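Local coordinates for protein amidase (PDB 5EWQ) that probably hydrolyses carboxylic acid amides to carboxylates and ammonia, at residues A[161-166]-A[215-220]; A[224-229]-A[458-463]; A[245-250]-A[275-280]. One frame throughout, in Å; residues are numbered along the deposited sequence.

Interaction 1 comes first along the chain: strand 161-166 meets the turn that leads into strand 219-223, closing a loop that contains helix 206-213. Interaction 2 opens just after that strand, at 224-229, and closes only when the chain reaches helix 457-462, more than 220 residues later. Within this long excursion lies interaction 3, where residues 245-250 meet helix 270-280. Interactions 1 and 2 are centred about 23 Å apart, on opposite sides of the chain's centre, and interaction 3 touches both: Leu-276 packs on Leu-219 and Ala-220, and Leu-245 on Ala-460 and Gly-463. Interaction 1 joins one sheet strand to the entry of another; interactions 2 and 3 hold loops that follow sheet strands against helices.

Interaction 1 of 3, residues A[161-166]-A[215-220]; sequences FVLGKA and DFAPLA
Leu-163 brings one methyl of its side chain up to the carbonyl oxygen of Phe-216 and the CB of Ala-217. Its CD2 does the touching, 3.5 Å from the backbone O of Phe-216, whose carbonyl points towards that methyl, and 4.4 Å from the CB of Ala-217. The other methyl, CD1, is turned away from the turn. With CG anti to the backbone N (chi1 174°), the leucine stretches out from its strand, and this reach makes up for backbones that stay well apart: even the nearest pair, the CA atoms of Leu-163 and Ala-217, is separated by 7.8 Å. No hydrogen bond links the two segments, and the contact is small, burying 75 Å² in all. Phe-216 contributes backbone here, since its ring leads away to pack on His-78 and Asp-79 of helix 64-79 and on Val-211 of helix 206-213. Strand 118-122 lies between strands 161-166 and 219-223 in the sheet. Leu-163 rests on its Pro-118 and Ala-217 on its Val-120, while the backbone of Leu-163 is hydrogen-bonded to Val-119. The leucine thus reaches past the intervening strand to the chain entering a strand two places along, a contact between non-adjacent strands of the mixed sheet at the core of the alpha/beta amidase signature fold.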
# COMPACT_ATOMS: atom_id res chain seq x y z
N PHE A 161 8.90 -9.28 10.83
CA PHE A 161 7.74 -9.55 11.66
C PHE A 161 6.72 -8.42 11.54
O PHE A 161 7.08 -7.28 11.25
CB PHE A 161 8.15 -9.74 13.13
CG PHE A 161 8.59 -8.47 13.81
CD1 PHE A 161 9.87 -7.98 13.64
CD2 PHE A 161 7.71 -7.77 14.62
CE1 PHE A 161 10.27 -6.81 14.27
CE2 PHE A 161 8.10 -6.60 15.25
CZ PHE A 161 9.39 -6.12 15.07
N VAL A 162 5.45 -8.75 11.76
CA VAL A 162 4.39 -7.76 11.65
C VAL A 162 4.30 -6.89 12.90
O VAL A 162 3.93 -7.37 13.98
CB VAL A 162 3.02 -8.43 11.40
CG1 VAL A 162 1.95 -7.37 11.22
CG2 VAL A 162 3.09 -9.33 10.18
N LEU A 163 4.64 -5.62 12.75
CA LEU A 163 4.58 -4.67 13.86
C LEU A 163 3.14 -4.36 14.24
O LEU A 163 2.80 -4.28 15.42
CB LEU A 163 5.31 -3.37 13.49
CG LEU A 163 5.22 -2.23 14.50
CD1 LEU A 163 5.87 -2.62 15.82
CD2 LEU A 163 5.86 -0.97 13.94
N GLY A 164 2.29 -4.20 13.22
CA GLY A 164 0.89 -3.90 13.44
C GLY A 164 0.12 -3.81 12.13
O GLY A 164 0.61 -4.23 11.08
N LYS A 165 -1.08 -3.24 12.19
CA LYS A 165 -1.90 -3.11 10.99
C LYS A 165 -2.30 -1.66 10.74
O LYS A 165 -2.49 -0.88 11.68
CB LYS A 165 -3.13 -4.00 11.08
CG LYS A 165 -2.79 -5.48 11.06
CD LYS A 165 -4.03 -6.36 11.04
CE LYS A 165 -3.64 -7.83 10.91
NZ LYS A 165 -4.82 -8.73 10.93
N ALA A 166 -2.43 -1.30 9.47
CA ALA A 166 -2.67 0.08 9.07
C ALA A 166 -4.13 0.36 8.76
O ALA A 166 -4.87 -0.53 8.32
CB ALA A 166 -1.81 0.43 7.87
N ASP A 215 7.14 7.80 9.70
CA ASP A 215 8.13 6.93 10.34
C ASP A 215 7.57 6.14 11.51
O ASP A 215 8.17 6.08 12.58
CB ASP A 215 9.34 7.76 10.80
CG ASP A 215 10.15 8.31 9.65
OD1 ASP A 215 9.83 9.42 9.17
OD2 ASP A 215 11.11 7.64 9.22
N PHE A 216 6.40 5.54 11.30
CA PHE A 216 5.82 4.63 12.28
C PHE A 216 6.29 3.21 11.99
O PHE A 216 6.09 2.30 12.79
CB PHE A 216 4.29 4.70 12.26
CG PHE A 216 3.73 6.04 12.66
CD1 PHE A 216 4.45 6.89 13.48
CD2 PHE A 216 2.48 6.44 12.22
CE1 PHE A 216 3.94 8.11 13.86
CE2 PHE A 216 1.97 7.67 12.58
CZ PHE A 216 2.69 8.51 13.41
N ALA A 217 6.92 3.05 10.83
CA ALA A 217 7.43 1.76 10.38
C ALA A 217 8.36 1.96 9.19
O ALA A 217 8.19 2.91 8.42
CB ALA A 217 6.28 0.83 10.00
N PRO A 218 9.36 1.08 9.04
CA PRO A 218 10.28 1.18 7.90
C PRO A 218 9.59 0.80 6.60
O PRO A 218 9.79 1.45 5.57
CB PRO A 218 11.39 0.18 8.24
CG PRO A 218 11.18 -0.19 9.67
CD PRO A 218 9.72 -0.04 9.92
N LEU A 219 8.79 -0.26 6.65
CA LEU A 219 8.11 -0.78 5.47
C LEU A 219 6.63 -1.02 5.75
O LEU A 219 6.22 -1.12 6.90
CB LEU A 219 8.77 -2.07 5.00
CG LEU A 219 10.27 -1.98 4.72
CD1 LEU A 219 10.85 -3.34 4.41
CD2 LEU A 219 10.53 -1.02 3.58
N ALA A 220 5.84 -1.13 4.69
CA ALA A 220 4.41 -1.36 4.83
C ALA A 220 3.84 -2.11 3.64
O ALA A 220 4.36 -2.03 2.53
CB ALA A 220 3.68 -0.04 5.01

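Interaction 2 of 3, residues A[224-229]-A[458-463]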
# COMPACT_ATOMS: atom_id res chain seq x y z
N GLU A 224 -4.22 -3.12 -3.77
CA GLU A 224 -4.78 -2.27 -4.81
C GLU A 224 -5.70 -3.02 -5.76
O GLU A 224 -5.33 -4.04 -6.34
CB GLU A 224 -3.68 -1.58 -5.61
CG GLU A 224 -4.19 -0.85 -6.84
CD GLU A 224 -3.11 -0.09 -7.58
OE1 GLU A 224 -2.05 0.19 -6.97
OE2 GLU A 224 -3.32 0.24 -8.76
N THR A 225 -6.91 -2.49 -5.92
CA THR A 225 -7.81 -2.94 -6.97
C THR A 225 -7.65 -2.02 -8.18
O THR A 225 -7.42 -2.47 -9.30
CB THR A 225 -9.28 -2.96 -6.51
OG1 THR A 225 -9.45 -3.96 -5.51
CG2 THR A 225 -10.20 -3.25 -7.68
N THR A 226 -7.76 -0.72 -7.93
CA THR A 226 -7.52 0.29 -8.95
C THR A 226 -7.00 1.58 -8.32
O THR A 226 -7.78 2.47 -7.96
CB THR A 226 -8.80 0.59 -9.76
OG1 THR A 226 -9.34 -0.63 -10.28
CG2 THR A 226 -8.48 1.53 -10.92
N GLY A 227 -5.68 1.68 -8.19
CA GLY A 227 -5.05 2.88 -7.67
C GLY A 227 -4.95 2.95 -6.16
O GLY A 227 -4.43 3.92 -5.62
N SER A 228 -5.41 1.91 -5.48
CA SER A 228 -5.47 1.92 -4.02
C SER A 228 -4.09 1.90 -3.35
O SER A 228 -3.99 2.01 -2.13
CB SER A 228 -6.30 0.75 -3.50
OG SER A 228 -7.69 0.99 -3.69
N ILE A 229 -3.03 1.78 -4.15
CA ILE A 229 -1.67 1.82 -3.61
C ILE A 229 -0.91 3.05 -4.08
O ILE A 229 -0.35 3.79 -3.28
CB ILE A 229 -0.87 0.55 -3.99
CG1 ILE A 229 -1.31 -0.63 -3.14
CG2 ILE A 229 0.62 0.78 -3.79
CD1 ILE A 229 -0.58 -1.92 -3.45
N LEU A 458 -6.24 1.50 -16.85
CA LEU A 458 -5.74 0.59 -17.88
C LEU A 458 -4.68 -0.37 -17.35
O LEU A 458 -4.74 -1.57 -17.60
CB LEU A 458 -5.18 1.39 -19.06
CG LEU A 458 -6.14 2.39 -19.70
CD1 LEU A 458 -5.49 3.06 -20.90
CD2 LEU A 458 -7.44 1.72 -20.10
N SER A 459 -3.71 0.17 -16.61
CA SER A 459 -2.60 -0.63 -16.12
C SER A 459 -3.04 -1.64 -15.06
O SER A 459 -2.40 -2.69 -14.89
CB SER A 459 -1.50 0.28 -15.55
OG SER A 459 -2.01 1.11 -14.52
N ALA A 460 -4.12 -1.33 -14.35
CA ALA A 460 -4.63 -2.21 -13.31
C ALA A 460 -5.35 -3.42 -13.92
O ALA A 460 -5.16 -4.55 -13.48
CB ALA A 460 -5.56 -1.46 -12.38
N VAL A 461 -6.17 -3.16 -14.93
CA VAL A 461 -6.91 -4.22 -15.60
C VAL A 461 -5.99 -5.11 -16.42
O VAL A 461 -6.12 -6.34 -16.40
CB VAL A 461 -8.01 -3.63 -16.52
CG1 VAL A 461 -8.67 -4.73 -17.34
CG2 VAL A 461 -9.04 -2.88 -15.70
N ALA A 462 -5.04 -4.49 -17.11
CA ALA A 462 -4.11 -5.23 -17.96
C ALA A 462 -3.11 -6.03 -17.13
O ALA A 462 -2.47 -6.95 -17.63
CB ALA A 462 -3.37 -4.27 -18.89
N GLY A 463 -2.98 -5.68 -15.85
CA GLY A 463 -2.10 -6.40 -14.95
C GLY A 463 -0.67 -5.90 -14.97
O GLY A 463 0.22 -6.53 -14.40
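Ala-460 meets the 224-229 loop through its CB methyl alone, and the contact is purely van der Waals. The methyl lies 3.7 Å from the backbone O of Thr-225 and 4.3 Å from the CA of Thr-226, with the hydroxyl OG1 of Thr-226 close by. The small side chain lets helix and loop come near, with the CA atoms of Thr-226 and Ala-460 5.8 Å apart. Thr-225 turns its own side chain away from the helix, and its OG1 is hydrogen-bonded to Asp-261.

Hydrogen bonds act within the loop rather than across the contact. Glu-224, extended from its backbone (chi1 171°), holds its carboxylate against the curled main chain. OE2 of Glu-224 accepts the N-H of Gly-227 at 2.8 Å, from well above the carboxylate plane (57°), and OE1 takes a weak bond from the N of Ile-229. Together these bonds would steady the turn that carries Ser-228, whose OG is hydrogen-bonded to Ser-204 OG. This pairing and the surrounding sequence are consistent with the Ser-Ser-Lys catalytic site of amidase signature enzymes.

The loop runs from strand 219-223 into helix 230-235. Against it lies the short helix 457-462, which connects strands 447-451 and 466-473 and is packed through Val-461 and Ala-462 on the long helix 418-437.

Interaction 3 of 3, residues A[245-250]-A[275-280]; sequences LGRVSR and TLFNAM
Phe-277 holds its ring CG anti to the backbone N (chi1 -172°), which swings the ring out from the helix towards the loop, where Val-248 and Arg-247 receive it. Val-248 has CG1 anti to its own backbone N (chi1 178°), and CG2 is thereby set over the place where the Phe-277 ring and the Met-280 methyl meet. This single methyl lies 3.9 Å from CE1 of Phe-277 and 3.8 Å from the CE methyl of Met-280, a selenomethionine whose chain bends at its last torsion. The second valine branch, CG1, lies 3.8 Å from the backbone O of Met-280, so the valine reaches side chain and main chain of the same residue.

Arg-247 adds an aliphatic contact. Its chain bends at chi2 and runs at about a right angle to the phenylalanine, and its CG methylene comes within 3.9 Å of CZ of Phe-277. The guanidinium plane is nearly parallel to the ring, yet the group lies beyond it and is not stacked on it; instead NH2 of Arg-247 is hydrogen-bonded to the hydroxyl of Tyr-301, whose own ring meets that of Phe-277.

Strand 263-267 supports the cluster from the sheet: Pro-265 touches Phe-277 and Met-280, and Ala-263 touches Val-248, which also packs on Ile-151. Helix 270-280, following directly on that strand, therefore lies against both the sheet and the long connection between the neighbouring antiparallel strands 239-242 and 263-267, an apolar helix-on-sheet arrangement characteristic of the alpha/beta core of the amidase signature fold.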
# COMPACT_ATOMS: atom_id res chain seq x y z
N LEU A 245 -0.20 -8.80 -11.98
CA LEU A 245 -1.24 -9.73 -11.55
C LEU A 245 -0.77 -11.17 -11.71
O LEU A 245 -0.87 -11.76 -12.78
CB LEU A 245 -2.53 -9.50 -12.33
CG LEU A 245 -3.30 -8.23 -11.99
CD1 LEU A 245 -4.57 -8.12 -12.81
CD2 LEU A 245 -3.61 -8.18 -10.50
N GLY A 246 -0.25 -11.73 -10.62
CA GLY A 246 0.28 -13.08 -10.62
C GLY A 246 1.62 -13.15 -9.90
O GLY A 246 2.10 -14.22 -9.56
N ARG A 247 2.21 -11.98 -9.68
CA ARG A 247 3.51 -11.89 -9.03
C ARG A 247 3.39 -12.15 -7.53
O ARG A 247 4.22 -12.85 -6.94
CB ARG A 247 4.13 -10.51 -9.26
CG ARG A 247 5.64 -10.48 -9.25
CD ARG A 247 6.21 -11.04 -10.54
NE ARG A 247 7.64 -10.76 -10.68
CZ ARG A 247 8.35 -11.01 -11.78
NH1 ARG A 247 7.76 -11.56 -12.83
NH2 ARG A 247 9.64 -10.72 -11.82
N VAL A 248 2.35 -11.60 -6.91
CA VAL A 248 2.15 -11.72 -5.47
C VAL A 248 0.83 -12.42 -5.15
O VAL A 248 -0.21 -12.09 -5.72
CB VAL A 248 2.17 -10.33 -4.80
CG1 VAL A 248 1.90 -10.45 -3.31
CG2 VAL A 248 3.50 -9.64 -5.05
N SER A 249 0.88 -13.38 -4.24
CA SER A 249 -0.30 -14.13 -3.84
C SER A 249 -1.28 -13.27 -3.03
O SER A 249 -0.86 -12.42 -2.24
CB SER A 249 0.09 -15.36 -3.02
OG SER A 249 -1.05 -16.05 -2.55
N ARG A 250 -2.57 -13.49 -3.24
CA ARG A 250 -3.61 -12.75 -2.54
C ARG A 250 -4.22 -13.58 -1.41
O ARG A 250 -5.14 -13.13 -0.73
CB ARG A 250 -4.71 -12.30 -3.50
CG ARG A 250 -4.31 -11.19 -4.47
CD ARG A 250 -3.63 -11.74 -5.72
NE ARG A 250 -4.40 -12.82 -6.33
CZ ARG A 250 -5.44 -12.63 -7.14
NH1 ARG A 250 -5.84 -11.40 -7.43
NH2 ARG A 250 -6.08 -13.67 -7.65
N THR A 275 13.19 -4.08 -1.36
CA THR A 275 13.64 -4.98 -0.31
C THR A 275 12.47 -5.80 0.23
O THR A 275 12.58 -7.01 0.40
CB THR A 275 14.31 -4.21 0.84
OG1 THR A 275 15.49 -3.56 0.36
CG2 THR A 275 14.68 -5.15 1.97
N LEU A 276 11.36 -5.12 0.50
CA LEU A 276 10.15 -5.77 0.97
C LEU A 276 9.53 -6.64 -0.12
O LEU A 276 8.95 -7.69 0.16
CB LEU A 276 9.14 -4.73 1.46
CG LEU A 276 7.81 -5.25 1.99
CD1 LEU A 276 8.03 -6.13 3.21
CD2 LEU A 276 6.88 -4.10 2.33
N PHE A 277 9.68 -6.19 -1.36
CA PHE A 277 9.08 -6.87 -2.51
C PHE A 277 9.71 -8.24 -2.76
O PHE A 277 9.14 -9.08 -3.46
CB PHE A 277 9.21 -5.99 -3.76
CG PHE A 277 8.46 -6.51 -4.95
CD1 PHE A 277 7.09 -6.69 -4.91
CD2 PHE A 277 9.13 -6.80 -6.13
CE1 PHE A 277 6.40 -7.17 -6.01
CE2 PHE A 277 8.45 -7.28 -7.23
CZ PHE A 277 7.08 -7.46 -7.17
N ASN A 278 10.89 -8.45 -2.19
CA ASN A 278 11.60 -9.72 -2.35
C ASN A 278 10.91 -10.88 -1.65
O ASN A 278 10.94 -12.02 -2.13
CB ASN A 278 13.04 -9.60 -1.84
CG ASN A 278 13.91 -8.76 -2.74
OD1 ASN A 278 13.70 -8.70 -3.95
ND2 ASN A 278 14.91 -8.11 -2.16
N ALA A 279 10.28 -10.60 -0.51
CA ALA A 279 9.66 -11.64 0.30
C ALA A 279 8.18 -11.81 0.01
O ALA A 279 7.58 -12.82 0.38
CB ALA A 279 9.87 -11.35 1.78
N MSE A 280 7.58 -10.83 -0.66
CA MSE A 280 6.16 -10.89 -0.98
C MSE A 280 5.89 -11.80 -2.17
O MSE A 280 4.92 -12.55 -2.18
CB MSE A 280 5.60 -9.50 -1.26
CG MSE A 280 5.80 -8.49 -0.14
SE MSE A 280 4.80 -6.86 -0.50
CE MSE A 280 4.47 -7.16 -2.40